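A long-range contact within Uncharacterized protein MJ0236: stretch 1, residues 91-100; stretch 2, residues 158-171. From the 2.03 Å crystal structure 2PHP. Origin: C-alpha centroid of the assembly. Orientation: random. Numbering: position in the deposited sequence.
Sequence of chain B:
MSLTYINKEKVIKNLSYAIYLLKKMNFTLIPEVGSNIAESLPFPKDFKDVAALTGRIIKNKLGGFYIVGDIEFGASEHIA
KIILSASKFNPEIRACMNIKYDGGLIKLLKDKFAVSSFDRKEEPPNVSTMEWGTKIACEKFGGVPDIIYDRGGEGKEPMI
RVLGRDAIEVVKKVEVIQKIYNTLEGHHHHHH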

# COMPACT_ATOMS: atom_id res chain seq x y z
N PRO B 91 -21.48 27.82 -8.53
CA PRO B 91 -20.15 27.87 -7.93
C PRO B 91 -20.05 27.17 -6.58
O PRO B 91 -18.95 26.99 -6.06
CB PRO B 91 -19.88 29.37 -7.83
CG PRO B 91 -21.24 29.93 -7.58
CD PRO B 91 -22.10 29.16 -8.57
N GLU B 92 -21.18 26.76 -6.02
CA GLU B 92 -21.18 26.05 -4.74
C GLU B 92 -20.74 24.60 -4.91
O GLU B 92 -20.36 23.95 -3.94
CB GLU B 92 -22.58 26.07 -4.11
CG GLU B 92 -22.84 27.20 -3.12
CD GLU B 92 -24.16 27.02 -2.37
OE1 GLU B 92 -24.44 27.83 -1.47
OE2 GLU B 92 -24.92 26.07 -2.69
N ILE B 93 -20.82 24.09 -6.13
CA ILE B 93 -20.43 22.70 -6.41
C ILE B 93 -18.92 22.58 -6.61
O ILE B 93 -18.38 23.03 -7.61
CB ILE B 93 -21.19 22.19 -7.65
CG1 ILE B 93 -22.70 22.22 -7.38
CG2 ILE B 93 -20.75 20.78 -8.01
CD1 ILE B 93 -23.14 21.31 -6.23
N ARG B 94 -18.24 21.95 -5.65
CA ARG B 94 -16.78 21.78 -5.72
C ARG B 94 -16.30 20.33 -5.72
O ARG B 94 -15.09 20.08 -5.80
CB ARG B 94 -16.12 22.51 -4.54
CG ARG B 94 -16.47 23.99 -4.44
CD ARG B 94 -15.80 24.67 -3.25
NE ARG B 94 -16.28 24.17 -1.96
CZ ARG B 94 -15.62 23.31 -1.19
NH1 ARG B 94 -14.44 22.85 -1.58
NH2 ARG B 94 -16.13 22.91 -0.03
N ALA B 95 -17.21 19.36 -5.66
CA ALA B 95 -16.78 17.96 -5.62
C ALA B 95 -17.54 16.98 -6.51
O ALA B 95 -18.72 17.19 -6.84
CB ALA B 95 -16.81 17.45 -4.18
N CYS B 96 -16.85 15.90 -6.88
CA CYS B 96 -17.43 14.87 -7.73
C CYS B 96 -16.71 13.53 -7.60
O CYS B 96 -15.49 13.48 -7.39
CB CYS B 96 -17.38 15.34 -9.19
SG CYS B 96 -17.93 14.11 -10.41
N MSE B 97 -17.48 12.46 -7.73
CA MSE B 97 -16.94 11.10 -7.67
C MSE B 97 -17.65 10.27 -8.73
O MSE B 97 -18.88 10.33 -8.83
CB MSE B 97 -17.20 10.47 -6.30
CG MSE B 97 -16.82 9.01 -6.25
SE MSE B 97 -16.99 8.26 -4.48
CE MSE B 97 -16.11 6.56 -4.75
N ASN B 98 -16.90 9.50 -9.52
CA ASN B 98 -17.53 8.67 -10.53
C ASN B 98 -17.72 7.26 -9.98
O ASN B 98 -16.82 6.73 -9.32
CB ASN B 98 -16.70 8.63 -11.82
CG ASN B 98 -15.34 7.98 -11.62
OD1 ASN B 98 -14.49 8.49 -10.89
ND2 ASN B 98 -15.13 6.84 -12.29
N ILE B 99 -18.89 6.68 -10.22
CA ILE B 99 -19.19 5.33 -9.75
C ILE B 99 -19.80 4.49 -10.87
O ILE B 99 -20.23 5.03 -11.91
CB ILE B 99 -20.16 5.34 -8.55
CG1 ILE B 99 -21.54 5.82 -8.98
CG2 ILE B 99 -19.61 6.24 -7.45
CD1 ILE B 99 -22.55 5.83 -7.83
N LYS B 100 -19.83 3.18 -10.68
CA LYS B 100 -20.35 2.28 -11.68
C LYS B 100 -21.81 2.59 -12.05
O LYS B 100 -22.63 2.94 -11.20
CB LYS B 100 -20.22 0.84 -11.20
CG LYS B 100 -20.65 -0.20 -12.19
CD LYS B 100 -20.67 -1.57 -11.54
CE LYS B 100 -20.96 -2.66 -12.56
NZ LYS B 100 -21.03 -3.98 -11.88
N PRO B 158 -20.30 2.90 -19.51
CA PRO B 158 -21.24 3.87 -18.96
C PRO B 158 -20.79 4.35 -17.57
O PRO B 158 -20.00 3.66 -16.91
CB PRO B 158 -22.57 3.09 -18.93
CG PRO B 158 -22.13 1.66 -18.83
CD PRO B 158 -20.97 1.62 -19.80
N MSE B 159 -21.29 5.50 -17.13
CA MSE B 159 -20.87 6.04 -15.83
C MSE B 159 -21.91 6.88 -15.10
O MSE B 159 -22.73 7.54 -15.72
CB MSE B 159 -19.63 6.92 -16.02
CG MSE B 159 -18.82 7.14 -14.76
SE MSE B 159 -17.87 5.50 -14.31
CE MSE B 159 -16.91 5.32 -15.98
N ILE B 160 -21.85 6.85 -13.77
CA ILE B 160 -22.73 7.67 -12.94
C ILE B 160 -21.78 8.60 -12.20
O ILE B 160 -20.84 8.15 -11.54
CB ILE B 160 -23.52 6.87 -11.89
CG1 ILE B 160 -24.63 6.06 -12.56
CG2 ILE B 160 -24.12 7.83 -10.86
CD1 ILE B 160 -25.34 5.11 -11.62
N ARG B 161 -22.01 9.90 -12.31
CA ARG B 161 -21.17 10.87 -11.63
C ARG B 161 -22.00 11.59 -10.56
O ARG B 161 -23.03 12.18 -10.85
CB ARG B 161 -20.59 11.85 -12.66
CG ARG B 161 -19.88 11.13 -13.81
CD ARG B 161 -19.51 12.06 -14.95
NE ARG B 161 -18.87 11.31 -16.04
CZ ARG B 161 -19.52 10.59 -16.95
NH1 ARG B 161 -20.85 10.50 -16.92
NH2 ARG B 161 -18.83 9.92 -17.87
N VAL B 162 -21.55 11.49 -9.31
CA VAL B 162 -22.22 12.11 -8.17
C VAL B 162 -21.51 13.43 -7.83
O VAL B 162 -20.30 13.46 -7.61
CB VAL B 162 -22.20 11.15 -6.94
CG1 VAL B 162 -22.86 11.81 -5.74
CG2 VAL B 162 -22.92 9.84 -7.29
N LEU B 163 -22.27 14.52 -7.79
CA LEU B 163 -21.72 15.85 -7.50
C LEU B 163 -22.23 16.39 -6.17
O LEU B 163 -23.24 15.91 -5.65
CB LEU B 163 -22.07 16.84 -8.63
CG LEU B 163 -21.63 16.52 -10.07
CD1 LEU B 163 -22.49 15.40 -10.64
CD2 LEU B 163 -21.78 17.76 -10.94
N GLY B 164 -21.55 17.39 -5.63
CA GLY B 164 -21.96 17.97 -4.36
C GLY B 164 -21.12 19.16 -3.98
O GLY B 164 -20.20 19.54 -4.72
N ARG B 165 -21.42 19.76 -2.83
CA ARG B 165 -20.69 20.94 -2.37
C ARG B 165 -19.25 20.62 -1.99
O ARG B 165 -18.35 21.43 -2.22
CB ARG B 165 -21.43 21.59 -1.19
CG ARG B 165 -22.82 22.10 -1.58
CD ARG B 165 -23.21 23.35 -0.82
NE ARG B 165 -24.65 23.44 -0.64
CZ ARG B 165 -25.43 22.43 -0.25
NH1 ARG B 165 -24.90 21.23 -0.00
NH2 ARG B 165 -26.74 22.60 -0.14
N ASP B 166 -19.04 19.46 -1.38
CA ASP B 166 -17.70 19.01 -1.01
C ASP B 166 -17.64 17.49 -1.04
O ASP B 166 -18.68 16.82 -1.14
CB ASP B 166 -17.27 19.55 0.36
CG ASP B 166 -18.23 19.18 1.47
OD1 ASP B 166 -18.60 17.98 1.59
OD2 ASP B 166 -18.61 20.09 2.23
N ALA B 167 -16.43 16.95 -0.95
CA ALA B 167 -16.23 15.51 -1.01
C ALA B 167 -17.04 14.70 0.00
O ALA B 167 -17.51 13.61 -0.31
CB ALA B 167 -14.74 15.18 -0.86
N ILE B 168 -17.21 15.23 1.21
CA ILE B 168 -17.96 14.53 2.24
C ILE B 168 -19.43 14.43 1.85
O ILE B 168 -20.06 13.39 2.05
CB ILE B 168 -17.85 15.24 3.60
CG1 ILE B 168 -16.38 15.37 4.01
CG2 ILE B 168 -18.62 14.44 4.66
CD1 ILE B 168 -16.15 16.12 5.32
N GLU B 169 -19.96 15.50 1.29
CA GLU B 169 -21.35 15.51 0.87
C GLU B 169 -21.54 14.49 -0.26
O GLU B 169 -22.57 13.82 -0.33
CB GLU B 169 -21.76 16.90 0.38
CG GLU B 169 -23.26 17.08 0.30
CD GLU B 169 -23.67 18.45 -0.18
OE1 GLU B 169 -23.53 18.73 -1.39
OE2 GLU B 169 -24.12 19.26 0.66
N VAL B 170 -20.55 14.39 -1.13
CA VAL B 170 -20.61 13.46 -2.24
C VAL B 170 -20.64 12.01 -1.74
O VAL B 170 -21.44 11.19 -2.19
CB VAL B 170 -19.42 13.65 -3.20
CG1 VAL B 170 -19.33 12.48 -4.18
CG2 VAL B 170 -19.59 14.95 -3.96
N VAL B 171 -19.76 11.71 -0.78
CA VAL B 171 -19.67 10.37 -0.22
C VAL B 171 -20.95 9.96 0.52
O VAL B 171 -21.32 8.78 0.51
CB VAL B 171 -18.44 10.24 0.70
CG1 VAL B 171 -18.55 9.02 1.58
CG2 VAL B 171 -17.19 10.12 -0.16
O HOH W 1 -16.06 22.12 3.06

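The carboxylate of Glu 92 reaches the guanidinium of Arg 165, an exposed residue, near its plane, forming a salt bridge whose hydrogen bond, Arg 165 NE to Glu 92 OE2 at 3.3 Å, is weak. Ile 93, buried, lays its CG2 4.2 Å from Leu 163 CB. Arg 165 O lies over one face of the Arg 94 guanidinium, a water weakly links Arg 94 NH2 to Asp 166 OD2, and Arg 94 NH1 is hydrogen-bonded elsewhere in the structure.

From Ala 95 the chain pairs antiparallel with strand 159-164. Ala 95 N donates to Gly 164 O and Gly 164 N to Ala 95 O, both at 3.1 Å. A small side chain suits this place, for Ala 95 CB lies just 3.2 Å from Asp 166 C, just before the helix. Cys 96 turns to the other face, with Leu 163 and Arg 161, and makes no backbone N-H bond to its partner; Cys 96 CA instead approaches Val 162 O at 3.2 Å. Met 97, a selenomethionine, bonds through N to Val 162 O and accepts Val 162 N at its O, both 3.0 Å, while Met 97 CB packs 3.6 Å from Val 170 CG1 of the helix. Asn 98, opposite Arg 161, satisfies its buried amide elsewhere in the structure. At Ile 99 the pairing is again hydrogen-bonded: Ile 99 N meets Ile 160 O at 2.8 Å, nearly linear, Ile 160 N returns to Ile 99 O at 3.1 Å, and the branched side chain packs against Ile 160 and Val 162.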